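Local atomic coordinates of Baccell_00875 (Bacteroides cellulosilyticus DSM 14838, PDB entry 5NO8), a protein that acts as a polysaccharide lyase and probably removes the L-rhamnose that caps glucuronic acid on complex arabinogalactan proteins. Residues A[37-43]-A[68-74]; A[73-77]-A[88-92]; A[109-114]-A[126-132]; A[196-202]-A[218-224]. One frame throughout, in Å; residues are numbered along the deposited sequence. Where two conformers were deposited one is given.

Interaction 1: residues A[37-43]-A[68-74]; sequences TGAISEL and DNYGWGL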
# COMPACT_ATOMS: atom_id res chain seq x y z
N THR A 37 29.45 -16.39 4.91
CA THR A 37 28.56 -16.38 3.74
C THR A 37 28.94 -15.36 2.68
O THR A 37 28.56 -15.50 1.54
CB THR A 37 27.08 -16.14 4.14
OG1 THR A 37 26.94 -14.83 4.65
CG2 THR A 37 26.56 -17.14 5.17
N GLY A 38 29.67 -14.31 3.07
CA GLY A 38 29.95 -13.18 2.21
C GLY A 38 28.83 -12.16 2.07
O GLY A 38 29.01 -11.17 1.37
N ALA A 39 27.70 -12.38 2.73
CA ALA A 39 26.59 -11.42 2.71
C ALA A 39 26.91 -10.15 3.48
O ALA A 39 27.75 -10.14 4.39
CB ALA A 39 25.36 -12.04 3.33
N ILE A 40 26.22 -9.08 3.15
CA ILE A 40 26.26 -7.88 3.97
C ILE A 40 25.35 -8.10 5.15
O ILE A 40 24.14 -8.20 4.99
CB ILE A 40 25.84 -6.62 3.19
CG1 ILE A 40 26.84 -6.39 2.07
CG2 ILE A 40 25.75 -5.42 4.14
CD1 ILE A 40 26.46 -5.33 1.08
N SER A 41 25.92 -8.20 6.35
CA SER A 41 25.13 -8.46 7.54
C SER A 41 24.60 -7.20 8.21
O SER A 41 23.59 -7.25 8.90
CB SER A 41 25.97 -9.28 8.55
OG SER A 41 27.11 -8.52 8.92
N GLU A 42 25.27 -6.07 8.00
CA GLU A 42 24.89 -4.78 8.56
C GLU A 42 25.24 -3.71 7.55
O GLU A 42 26.32 -3.74 6.96
CB GLU A 42 25.65 -4.57 9.87
CG GLU A 42 25.31 -3.37 10.72
CD GLU A 42 26.27 -3.29 11.93
OE1 GLU A 42 26.20 -4.20 12.79
OE2 GLU A 42 27.11 -2.36 11.96
N LEU A 43 24.33 -2.76 7.34
CA LEU A 43 24.52 -1.67 6.40
C LEU A 43 24.09 -0.43 7.14
O LEU A 43 22.94 -0.32 7.55
CB LEU A 43 23.66 -1.90 5.15
CG LEU A 43 24.16 -1.45 3.78
CD1 LEU A 43 23.23 -2.01 2.71
CD2 LEU A 43 24.23 0.06 3.69
N ASP A 68 20.96 -17.03 8.33
CA ASP A 68 21.97 -16.46 7.46
C ASP A 68 21.82 -16.73 5.95
O ASP A 68 22.49 -16.11 5.16
CB ASP A 68 23.37 -16.78 7.98
CG ASP A 68 23.79 -18.23 7.73
OD1 ASP A 68 23.07 -19.03 7.07
OD2 ASP A 68 24.90 -18.56 8.22
N ASN A 69 20.91 -17.61 5.55
CA ASN A 69 20.63 -17.81 4.12
C ASN A 69 19.99 -16.58 3.45
O ASN A 69 20.08 -16.46 2.21
CB ASN A 69 19.73 -19.02 3.92
CG ASN A 69 18.34 -18.79 4.43
OD1 ASN A 69 18.13 -18.78 5.63
ND2 ASN A 69 17.39 -18.54 3.51
N TYR A 70 19.38 -15.70 4.27
CA TYR A 70 18.73 -14.47 3.80
C TYR A 70 19.59 -13.22 3.80
O TYR A 70 19.10 -12.10 3.56
CB TYR A 70 17.48 -14.19 4.64
CG TYR A 70 16.35 -15.14 4.39
CD1 TYR A 70 15.78 -15.25 3.11
CD2 TYR A 70 15.79 -15.89 5.41
CE1 TYR A 70 14.73 -16.10 2.87
CE2 TYR A 70 14.72 -16.76 5.17
CZ TYR A 70 14.19 -16.84 3.90
OH TYR A 70 13.14 -17.65 3.65
N GLY A 71 20.88 -13.38 4.06
CA GLY A 71 21.80 -12.25 4.02
C GLY A 71 21.78 -11.49 2.70
O GLY A 71 21.67 -12.09 1.64
N TRP A 72 21.90 -10.18 2.79
CA TRP A 72 21.98 -9.30 1.62
C TRP A 72 23.07 -9.77 0.68
O TRP A 72 24.25 -9.93 1.08
CB TRP A 72 22.27 -7.87 2.06
CG TRP A 72 22.43 -6.90 0.97
CD1 TRP A 72 23.43 -6.87 0.05
CD2 TRP A 72 21.59 -5.79 0.68
NE1 TRP A 72 23.27 -5.82 -0.80
CE2 TRP A 72 22.15 -5.12 -0.42
CE3 TRP A 72 20.43 -5.28 1.26
CZ2 TRP A 72 21.56 -4.01 -1.00
CZ3 TRP A 72 19.86 -4.14 0.70
CH2 TRP A 72 20.41 -3.53 -0.41
N GLY A 73 22.71 -10.00 -0.58
CA GLY A 73 23.71 -10.42 -1.55
C GLY A 73 23.75 -11.90 -1.83
O GLY A 73 24.35 -12.33 -2.83
N LEU A 74 23.11 -12.69 -0.96
CA LEU A 74 22.84 -14.07 -1.24
C LEU A 74 21.62 -14.13 -2.15
O LEU A 74 20.98 -13.12 -2.43
CB LEU A 74 22.65 -14.89 0.02
CG LEU A 74 23.84 -14.81 1.00
CD1 LEU A 74 23.54 -15.72 2.17
CD2 LEU A 74 25.18 -15.13 0.33
O HOH W 1 24.47 -14.34 5.62
O HOH W 2 21.66 -8.79 5.30

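Interaction 2: residues A[73-77]-A[88-92]; sequences GLGYF and REWRI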
# COMPACT_ATOMS: atom_id res chain seq x y z
N GLY A 73 22.71 -10.00 -0.58
CA GLY A 73 23.71 -10.42 -1.55
C GLY A 73 23.75 -11.90 -1.83
O GLY A 73 24.35 -12.33 -2.83
N LEU A 74 23.11 -12.69 -0.96
CA LEU A 74 22.84 -14.07 -1.24
C LEU A 74 21.62 -14.13 -2.15
O LEU A 74 20.98 -13.12 -2.43
CB LEU A 74 22.65 -14.89 0.02
CG LEU A 74 23.84 -14.81 1.00
CD1 LEU A 74 23.54 -15.72 2.17
CD2 LEU A 74 25.18 -15.13 0.33
N GLY A 75 21.34 -15.31 -2.67
CA GLY A 75 20.22 -15.41 -3.62
C GLY A 75 20.01 -16.81 -4.11
O GLY A 75 20.50 -17.77 -3.50
N TYR A 76 19.28 -16.91 -5.20
CA TYR A 76 18.86 -18.19 -5.74
C TYR A 76 18.49 -18.11 -7.21
O TYR A 76 18.30 -17.03 -7.76
CB TYR A 76 17.67 -18.75 -4.92
CG TYR A 76 16.50 -17.79 -4.82
CD1 TYR A 76 15.55 -17.73 -5.83
CD2 TYR A 76 16.34 -16.94 -3.72
CE1 TYR A 76 14.48 -16.85 -5.73
CE2 TYR A 76 15.28 -16.04 -3.63
CZ TYR A 76 14.34 -16.02 -4.64
OH TYR A 76 13.30 -15.15 -4.56
N PHE A 77 18.41 -19.27 -7.84
CA PHE A 77 17.97 -19.36 -9.22
C PHE A 77 17.58 -20.80 -9.48
O PHE A 77 18.02 -21.72 -8.77
CB PHE A 77 19.07 -18.91 -10.20
CG PHE A 77 20.35 -19.69 -10.06
CD1 PHE A 77 20.48 -20.93 -10.65
CD2 PHE A 77 21.40 -19.20 -9.31
CE1 PHE A 77 21.66 -21.67 -10.51
CE2 PHE A 77 22.58 -19.94 -9.18
CZ PHE A 77 22.69 -21.17 -9.78
N ARG A 88 19.03 -23.76 -7.07
CA ARG A 88 20.24 -23.54 -6.27
C ARG A 88 20.11 -22.26 -5.47
O ARG A 88 19.51 -21.28 -5.93
CB ARG A 88 21.46 -23.43 -7.17
CG ARG A 88 21.63 -24.53 -8.20
CD ARG A 88 21.92 -25.87 -7.59
NE ARG A 88 23.16 -25.87 -6.79
CZ ARG A 88 24.25 -26.62 -6.99
NH1 ARG A 88 25.27 -26.51 -6.14
NH2 ARG A 88 24.33 -27.50 -7.99
N GLU A 89 20.67 -22.25 -4.27
CA GLU A 89 20.71 -21.06 -3.42
C GLU A 89 22.18 -20.86 -3.13
O GLU A 89 22.85 -21.83 -2.72
CB GLU A 89 19.94 -21.27 -2.11
CG GLU A 89 18.46 -21.58 -2.30
CD GLU A 89 17.79 -22.03 -1.01
OE1 GLU A 89 18.00 -23.19 -0.59
OE2 GLU A 89 17.03 -21.22 -0.43
N TRP A 90 22.73 -19.68 -3.41
CA TRP A 90 24.14 -19.44 -3.07
C TRP A 90 24.21 -18.95 -1.65
O TRP A 90 23.42 -18.10 -1.22
CB TRP A 90 24.88 -18.56 -4.09
CG TRP A 90 24.51 -17.11 -4.24
CD1 TRP A 90 25.10 -16.04 -3.60
CD2 TRP A 90 23.58 -16.56 -5.17
NE1 TRP A 90 24.56 -14.87 -4.05
CE2 TRP A 90 23.63 -15.15 -5.02
CE3 TRP A 90 22.71 -17.11 -6.12
CZ2 TRP A 90 22.81 -14.29 -5.78
CZ3 TRP A 90 21.91 -16.25 -6.87
CH2 TRP A 90 21.97 -14.87 -6.69
N ARG A 91 25.14 -19.54 -0.89
CA ARG A 91 25.28 -19.21 0.52
C ARG A 91 26.72 -19.36 1.01
O ARG A 91 27.15 -18.56 1.82
CB ARG A 91 24.37 -20.11 1.39
CG ARG A 91 24.36 -19.70 2.86
CD ARG A 91 23.39 -20.52 3.71
NE ARG A 91 23.99 -21.80 4.00
CZ ARG A 91 24.79 -22.07 5.04
NH1 ARG A 91 25.08 -21.16 5.98
NH2 ARG A 91 25.29 -23.29 5.15
N ILE A 92 27.45 -20.35 0.52
CA ILE A 92 28.84 -20.59 0.96
C ILE A 92 29.78 -20.31 -0.22
O ILE A 92 29.76 -21.04 -1.18
CB ILE A 92 29.03 -22.03 1.45
CG1 ILE A 92 28.06 -22.35 2.62
CG2 ILE A 92 30.49 -22.29 1.82
CD1 ILE A 92 28.17 -21.42 3.83

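Interaction 3: residues A[109-114]-A[126-132]; sequences DIRILI and EYSFTNE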
# COMPACT_ATOMS: atom_id res chain seq x y z
N ASP A 109 26.68 -25.23 -12.77
CA ASP A 109 27.34 -24.55 -13.88
C ASP A 109 27.52 -23.04 -13.67
O ASP A 109 28.22 -22.40 -14.43
CB ASP A 109 26.51 -24.70 -15.17
CG ASP A 109 26.43 -26.14 -15.66
OD1 ASP A 109 27.48 -26.83 -15.62
OD2 ASP A 109 25.33 -26.56 -16.07
N ILE A 110 26.86 -22.48 -12.67
CA ILE A 110 26.77 -21.02 -12.55
C ILE A 110 27.77 -20.45 -11.56
O ILE A 110 27.75 -20.78 -10.38
CB ILE A 110 25.35 -20.57 -12.18
CG1 ILE A 110 24.31 -21.18 -13.15
CG2 ILE A 110 25.23 -19.06 -12.20
CD1 ILE A 110 24.61 -20.86 -14.59
N ARG A 111 28.59 -19.54 -12.06
CA ARG A 111 29.49 -18.75 -11.24
C ARG A 111 28.79 -17.44 -10.90
O ARG A 111 28.31 -16.76 -11.83
CB ARG A 111 30.73 -18.47 -12.06
CG ARG A 111 31.86 -17.75 -11.38
CD ARG A 111 32.97 -17.63 -12.44
NE ARG A 111 34.25 -17.16 -11.95
CZ ARG A 111 34.71 -15.90 -12.04
NH1 ARG A 111 35.94 -15.62 -11.57
NH2 ARG A 111 33.96 -14.92 -12.53
N ILE A 112 28.73 -17.11 -9.61
CA ILE A 112 28.19 -15.84 -9.14
C ILE A 112 29.34 -15.07 -8.51
O ILE A 112 29.89 -15.50 -7.50
CB ILE A 112 27.06 -15.99 -8.11
CG1 ILE A 112 25.95 -16.94 -8.61
CG2 ILE A 112 26.46 -14.64 -7.80
CD1 ILE A 112 26.07 -18.37 -8.13
N LEU A 113 29.71 -13.96 -9.13
CA LEU A 113 30.81 -13.13 -8.57
C LEU A 113 30.20 -11.83 -8.10
O LEU A 113 29.51 -11.17 -8.89
CB LEU A 113 31.87 -12.85 -9.61
CG LEU A 113 33.06 -11.94 -9.23
CD1 LEU A 113 33.88 -12.58 -8.12
CD2 LEU A 113 33.91 -11.67 -10.46
N ILE A 114 30.46 -11.46 -6.85
CA ILE A 114 30.10 -10.16 -6.34
C ILE A 114 31.34 -9.31 -6.10
O ILE A 114 32.22 -9.73 -5.36
CB ILE A 114 29.33 -10.24 -5.02
CG1 ILE A 114 28.19 -11.25 -5.14
CG2 ILE A 114 28.80 -8.86 -4.65
CD1 ILE A 114 27.45 -11.52 -3.85
N GLU A 126 28.58 -5.10 -8.02
CA GLU A 126 28.45 -5.69 -9.35
C GLU A 126 28.30 -7.20 -9.15
O GLU A 126 29.16 -7.81 -8.52
CB GLU A 126 29.68 -5.34 -10.17
CG GLU A 126 29.68 -5.77 -11.62
CD GLU A 126 31.04 -5.55 -12.27
OE1 GLU A 126 31.70 -4.50 -12.04
OE2 GLU A 126 31.47 -6.45 -13.00
N TYR A 127 27.20 -7.76 -9.65
CA TYR A 127 26.92 -9.20 -9.62
C TYR A 127 27.09 -9.70 -11.06
O TYR A 127 26.52 -9.11 -11.99
CB TYR A 127 25.49 -9.50 -9.17
CG TYR A 127 25.17 -9.06 -7.77
CD1 TYR A 127 24.95 -7.73 -7.48
CD2 TYR A 127 25.06 -9.98 -6.74
CE1 TYR A 127 24.66 -7.31 -6.20
CE2 TYR A 127 24.76 -9.57 -5.46
CZ TYR A 127 24.59 -8.23 -5.18
OH TYR A 127 24.30 -7.80 -3.90
N SER A 128 27.90 -10.73 -11.27
CA SER A 128 27.96 -11.32 -12.58
C SER A 128 27.62 -12.79 -12.44
O SER A 128 28.12 -13.45 -11.53
CB SER A 128 29.33 -11.12 -13.21
OG SER A 128 30.28 -11.71 -12.40
N PHE A 129 26.79 -13.27 -13.36
CA PHE A 129 26.34 -14.65 -13.40
C PHE A 129 26.89 -15.23 -14.69
O PHE A 129 26.55 -14.76 -15.77
CB PHE A 129 24.82 -14.72 -13.41
CG PHE A 129 24.19 -14.10 -12.20
CD1 PHE A 129 24.04 -12.72 -12.12
CD2 PHE A 129 23.81 -14.88 -11.13
CE1 PHE A 129 23.48 -12.15 -11.01
CE2 PHE A 129 23.25 -14.30 -9.99
CZ PHE A 129 23.10 -12.93 -9.93
N THR A 130 27.76 -16.24 -14.58
CA THR A 130 28.42 -16.80 -15.75
C THR A 130 28.12 -18.29 -15.88
O THR A 130 28.23 -19.01 -14.91
CB THR A 130 29.95 -16.59 -15.69
OG1 THR A 130 30.20 -15.19 -15.47
CG2 THR A 130 30.61 -17.04 -16.98
N ASN A 131 27.78 -18.72 -17.09
CA ASN A 131 27.67 -20.14 -17.39
C ASN A 131 29.05 -20.69 -17.68
O ASN A 131 29.60 -20.48 -18.76
CB ASN A 131 26.73 -20.38 -18.55
CG ASN A 131 26.56 -21.85 -18.88
OD1 ASN A 131 27.00 -22.73 -18.12
ND2 ASN A 131 25.92 -22.13 -19.98
N GLU A 132 29.60 -21.41 -16.71
CA GLU A 132 30.91 -22.09 -16.86
C GLU A 132 30.80 -23.53 -17.36
O GLU A 132 31.81 -24.26 -17.43
CB GLU A 132 31.64 -22.05 -15.51
CG GLU A 132 32.01 -20.66 -15.04
CD GLU A 132 33.08 -19.99 -15.89
OE1 GLU A 132 33.82 -20.68 -16.62
OE2 GLU A 132 33.21 -18.75 -15.81
O HOH W 3 30.64 -14.69 -12.85
O HOH W 4 30.85 -9.15 -10.53

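Interaction 4: residues A[196-202]-A[218-224]; sequences AIRNYEI and IALDLPD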
# COMPACT_ATOMS: atom_id res chain seq x y z
N ALA A 196 19.00 -5.32 -14.94
CA ALA A 196 17.60 -4.98 -14.67
C ALA A 196 17.03 -5.75 -13.50
O ALA A 196 17.48 -6.85 -13.18
CB ALA A 196 16.77 -5.23 -15.91
N ILE A 197 16.01 -5.16 -12.89
CA ILE A 197 15.19 -5.84 -11.90
C ILE A 197 13.76 -5.81 -12.44
O ILE A 197 13.21 -4.74 -12.74
CB ILE A 197 15.28 -5.21 -10.50
CG1 ILE A 197 16.68 -5.37 -9.91
CG2 ILE A 197 14.23 -5.78 -9.54
CD1 ILE A 197 17.12 -6.81 -9.72
N ARG A 198 13.18 -6.99 -12.61
CA ARG A 198 11.86 -7.14 -13.22
C ARG A 198 10.71 -7.26 -12.24
O ARG A 198 9.56 -7.07 -12.60
CB ARG A 198 11.83 -8.32 -14.19
CG ARG A 198 11.89 -9.65 -13.48
CD ARG A 198 11.27 -10.83 -14.21
NE ARG A 198 11.66 -12.05 -13.46
CZ ARG A 198 10.93 -12.68 -12.53
NH1 ARG A 198 9.69 -12.29 -12.21
NH2 ARG A 198 11.43 -13.77 -11.91
N ASN A 199 10.99 -7.67 -11.00
CA ASN A 199 9.96 -7.84 -10.00
C ASN A 199 10.61 -8.05 -8.65
O ASN A 199 11.82 -7.92 -8.51
CB ASN A 199 9.06 -9.05 -10.35
CG ASN A 199 7.60 -8.77 -10.04
OD1 ASN A 199 7.31 -8.22 -8.99
ND2 ASN A 199 6.69 -9.13 -10.97
N TYR A 200 9.81 -8.31 -7.64
CA TYR A 200 10.34 -8.74 -6.36
C TYR A 200 9.46 -9.79 -5.72
O TYR A 200 8.30 -9.94 -6.06
CB TYR A 200 10.57 -7.56 -5.42
CG TYR A 200 9.30 -6.91 -4.89
CD1 TYR A 200 8.64 -5.95 -5.64
CD2 TYR A 200 8.77 -7.26 -3.65
CE1 TYR A 200 7.51 -5.33 -5.17
CE2 TYR A 200 7.61 -6.64 -3.16
CZ TYR A 200 6.98 -5.69 -3.95
OH TYR A 200 5.84 -5.04 -3.53
N GLU A 201 10.04 -10.51 -4.77
CA GLU A 201 9.35 -11.52 -4.01
C GLU A 201 9.46 -11.21 -2.55
O GLU A 201 10.35 -10.48 -2.12
CB GLU A 201 9.97 -12.88 -4.25
CG GLU A 201 9.71 -13.43 -5.63
CD GLU A 201 10.49 -14.70 -5.89
OE1 GLU A 201 10.03 -15.76 -5.43
OE2 GLU A 201 11.57 -14.62 -6.52
N ILE A 202 8.56 -11.80 -1.79
CA ILE A 202 8.54 -11.66 -0.35
C ILE A 202 8.68 -13.07 0.22
O ILE A 202 7.98 -14.00 -0.19
CB ILE A 202 7.23 -11.01 0.17
CG1 ILE A 202 7.11 -9.56 -0.29
CG2 ILE A 202 7.12 -11.06 1.70
CD1 ILE A 202 8.12 -8.61 0.27
N ILE A 218 12.66 -9.25 1.53
CA ILE A 218 12.54 -8.87 0.11
C ILE A 218 13.65 -9.54 -0.71
O ILE A 218 14.80 -9.55 -0.30
CB ILE A 218 12.62 -7.34 -0.04
CG1 ILE A 218 11.40 -6.69 0.64
CG2 ILE A 218 12.75 -6.93 -1.51
CD1 ILE A 218 11.63 -5.28 1.12
N ALA A 219 13.28 -10.11 -1.87
CA ALA A 219 14.22 -10.59 -2.87
C ALA A 219 13.94 -9.87 -4.19
O ALA A 219 12.80 -9.84 -4.64
CB ALA A 219 14.11 -12.09 -3.07
N LEU A 220 14.95 -9.25 -4.78
CA LEU A 220 14.78 -8.57 -6.06
C LEU A 220 15.01 -9.57 -7.21
O LEU A 220 16.07 -10.21 -7.27
CB LEU A 220 15.72 -7.37 -6.16
CG LEU A 220 15.52 -6.30 -5.08
CD1 LEU A 220 16.40 -5.12 -5.36
CD2 LEU A 220 14.07 -5.81 -4.93
N ASP A 221 14.03 -9.67 -8.12
CA ASP A 221 14.09 -10.61 -9.23
C ASP A 221 14.76 -10.02 -10.46
O ASP A 221 14.37 -8.97 -10.94
CB ASP A 221 12.69 -11.07 -9.63
CG ASP A 221 11.97 -11.80 -8.52
OD1 ASP A 221 12.57 -12.72 -7.91
OD2 ASP A 221 10.80 -11.48 -8.26
N LEU A 222 15.75 -10.73 -10.96
CA LEU A 222 16.40 -10.42 -12.21
C LEU A 222 15.52 -10.97 -13.34
O LEU A 222 14.62 -11.81 -13.10
CB LEU A 222 17.80 -11.08 -12.28
CG LEU A 222 18.89 -10.38 -11.49
CD1 LEU A 222 18.65 -10.42 -10.00
CD2 LEU A 222 20.26 -10.96 -11.86
N PRO A 223 15.77 -10.53 -14.59
CA PRO A 223 15.11 -11.20 -15.69
C PRO A 223 15.43 -12.69 -15.74
O PRO A 223 16.51 -13.11 -15.29
CB PRO A 223 15.68 -10.49 -16.94
CG PRO A 223 16.26 -9.21 -16.42
CD PRO A 223 16.76 -9.55 -15.06
N ASP A 224 14.52 -13.49 -16.28
CA ASP A 224 14.87 -14.85 -16.64
C ASP A 224 15.95 -14.78 -17.73
O ASP A 224 15.92 -13.88 -18.57
CB ASP A 224 13.64 -15.64 -17.06
CG ASP A 224 12.66 -15.92 -15.89
OD1 ASP A 224 13.01 -15.95 -14.67
OD2 ASP A 224 11.48 -16.16 -16.21
O HOH W 5 14.20 -14.41 -12.82

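Interaction 1: residues A[37-43]-A[68-74]
A type II beta turn from Gly-71 to Leu-74 docks on the start of strand 40-45 and the loop just before it, and leads directly into strand 75-81. A short 3-10 segment, residues 68-70, comes first. At its start the backbone of Asp-68 is tied across by water: water 1 donates to Asp-68 O at 2.7 Å and is hydrogen-bonded to Thr-37 OG1, also at 2.7 Å. The same hydroxyl accepts from Ala-39 N (3.2 Å), making an ST turn, so threonine serves two purposes. The carboxylate of Asp-68 has a salt bridge with Arg-91. Gly-71 follows, its CA only 3.6 Å from Ala-39 CB. A CB here would collide with that methyl, so two of the smallest residues meet where the backbones converge. Trp-72 buries the most surface. Water 2 accepts from Trp-72 N (2.9 Å) and donates to Ile-40 O (2.6 Å). The Trp-72 carbonyl O accepts from Ile-40 N at 3.0 Å, and the indole packs on aliphatic side chains: Ile-40 CD1 is 3.6 Å from Trp-72 CD1, while Leu-43 CD1 lies over one face of the ring. Its NE1 bonds to Glu-125. Gly-73 takes the positive phi (99°) of the third turn position, and Leu-74 N closes the turn on Gly-71 O (3.0 Å). Leu-74 then fills the hollow beside Thr-37 and Ala-39, its CG 3.9 Å from Ala-39 CB.

Interaction 2: residues A[73-77]-A[88-92]
These segments belong to the beta hairpin of strands 75-81 and 84-90, close to the end away from its connecting turn. Backbone hydrogen bonds set the antiparallel register. Phe-77 and Arg-88 form a hydrogen-bonded pair with both bonds present, Phe-77 N to Arg-88 O at 3.0 Å and Arg-88 N to Phe-77 O at 2.8 Å; Tyr-76 and Glu-89 are a non-hydrogen-bonded pair; and Trp-90 N then donates to Gly-75 O at 2.9 Å. Aromatic contacts dominate the side chains. The indole of Trp-90 folds back across the neighbouring strand, and Gly-75 CA sits over its six-membered ring, 3.5 Å from the centroid, in a CH-pi contact. Any CB on Gly-75 would strike that ring, so glycine suits the place. Arg-88 CB makes a second CH-pi contact over the face of Phe-77, while the guanidinium goes on to a salt bridge with Glu-107. Apolar packing completes the cluster: Phe-77 CD2 is 3.9 Å from Trp-90 CZ3, at the edges of both rings, and Leu-74 CD2 is 4.0 Å from Trp-90 CD1. On the face of Tyr-76 and Glu-89, the tyrosine hydroxyl bonds to Glu-201. The buried indole nitrogen is satisfied too: Trp-90 NE1 donates to Gly-73 O at 2.8 Å.

Interaction 3: residues A[109-114]-A[126-132]
Asp-109, just ahead of its strand, accepts from the end of the neighbouring segment through its carbonyl: Glu-132 N to Asp-109 O, 2.8 Å. Its carboxylate turns to Lys-81. Ile-110 begins the buried face opposite Asn-131, where its branched side chain packs on Phe-77. Arg-111 pairs with Thr-130 through two backbone bonds, Arg-111 N to Thr-130 O and Thr-130 N to Arg-111 O, both 2.9 Å; the long Arg-111 side chain suits the more exposed face. This is the beta hairpin of strands 110-119 and 122-131, inner strands of an eight-stranded antiparallel sheet that packs against the sheet carrying strand 75-81. Ile-112 returns to the buried face, its CG1 3.9 Å from Phe-129 CD2. Leu-113 and Ser-128 form the next hydrogen-bonded pair, Leu-113 N to Ser-128 O and Ser-128 N to Leu-113 O, both 2.9 Å, and water 4 links Leu-113 O (2.9 Å) to Ser-128 OG (3.2 Å). Ile-114 places CG2 over one face of the Tyr-127 ring, with its CD1 3.7 Å from Tyr-127 CE2.

Interaction 4: residues A[196-202]-A[218-224]
Ile-197 is the main bump on the apolar side of this contact: its CD1 fits between Leu-220 and Leu-222, 3.9 Å from Leu-220 CB and 3.9 Å from Leu-222 CD1. Next to it the small Ala-196 lets Pro-223 lie close, CB to Pro-223 CG 4.0 Å. Further along, Leu-220 CD2 packs against Tyr-200 CB (3.9 Å) and Ile-202 CD1 meets Ile-218 CG1 (3.8 Å), while the Tyr-200 ring leads away and its hydroxyl bonds to Asp-608. Tyr-200, Ile-202, Ile-218 and Leu-220 sit on antiparallel strands 199-203 and 217-221 of a mixed sheet; Ala-196 and Ile-197 come just before the first, Pro-223 shortly after the second. Glu-201 and Ala-219 are held by paired backbone bonds, Glu-201 N to Ala-219 O at 2.8 Å and Ala-219 N to Glu-201 O at 3.0 Å. On the other face the small Ala-219 lies beside Glu-201, whose OE2 stands 2.6 Å from Asp-221 OD1 and bonds to Tyr-76. Arg-198 bends back over Asp-221, with CB of the aspartate over one face of its guanidinium, and Tyr-663 makes a cation-pi contact with it. The long arginine donates from NE to Leu-222 O (3.0 Å), and water 5 fills the space between Arg-198 NH2, Leu-222 O and Asp-224 OD1.

In the fold
Read from the N terminus, interaction 1 closes the mostly irregular loop between 43 and 68. Interaction 2 starts where it ends, the two being chained through Gly-73 and Leu-74, and closes a hairpin; the salt bridge from Asp-68 to Arg-91 ties them further. Interactions 3 and 4 then follow in series, and no contact lies within another. Interaction 3 closes the next hairpin, in the other sheet, where Phe-129 meets Trp-90 and Ile-110 meets Phe-77 between the two layers. Interaction 4 closes the 15-residue connection 203-217 and lies in the same mixed sheet as interaction 2, with strand 137-145 between them; Tyr-76 also reaches Glu-201. Leu-222 touches Phe-129 of interaction 3, whereas interactions 1 and 4 stay about 6 Å apart at their nearest atoms.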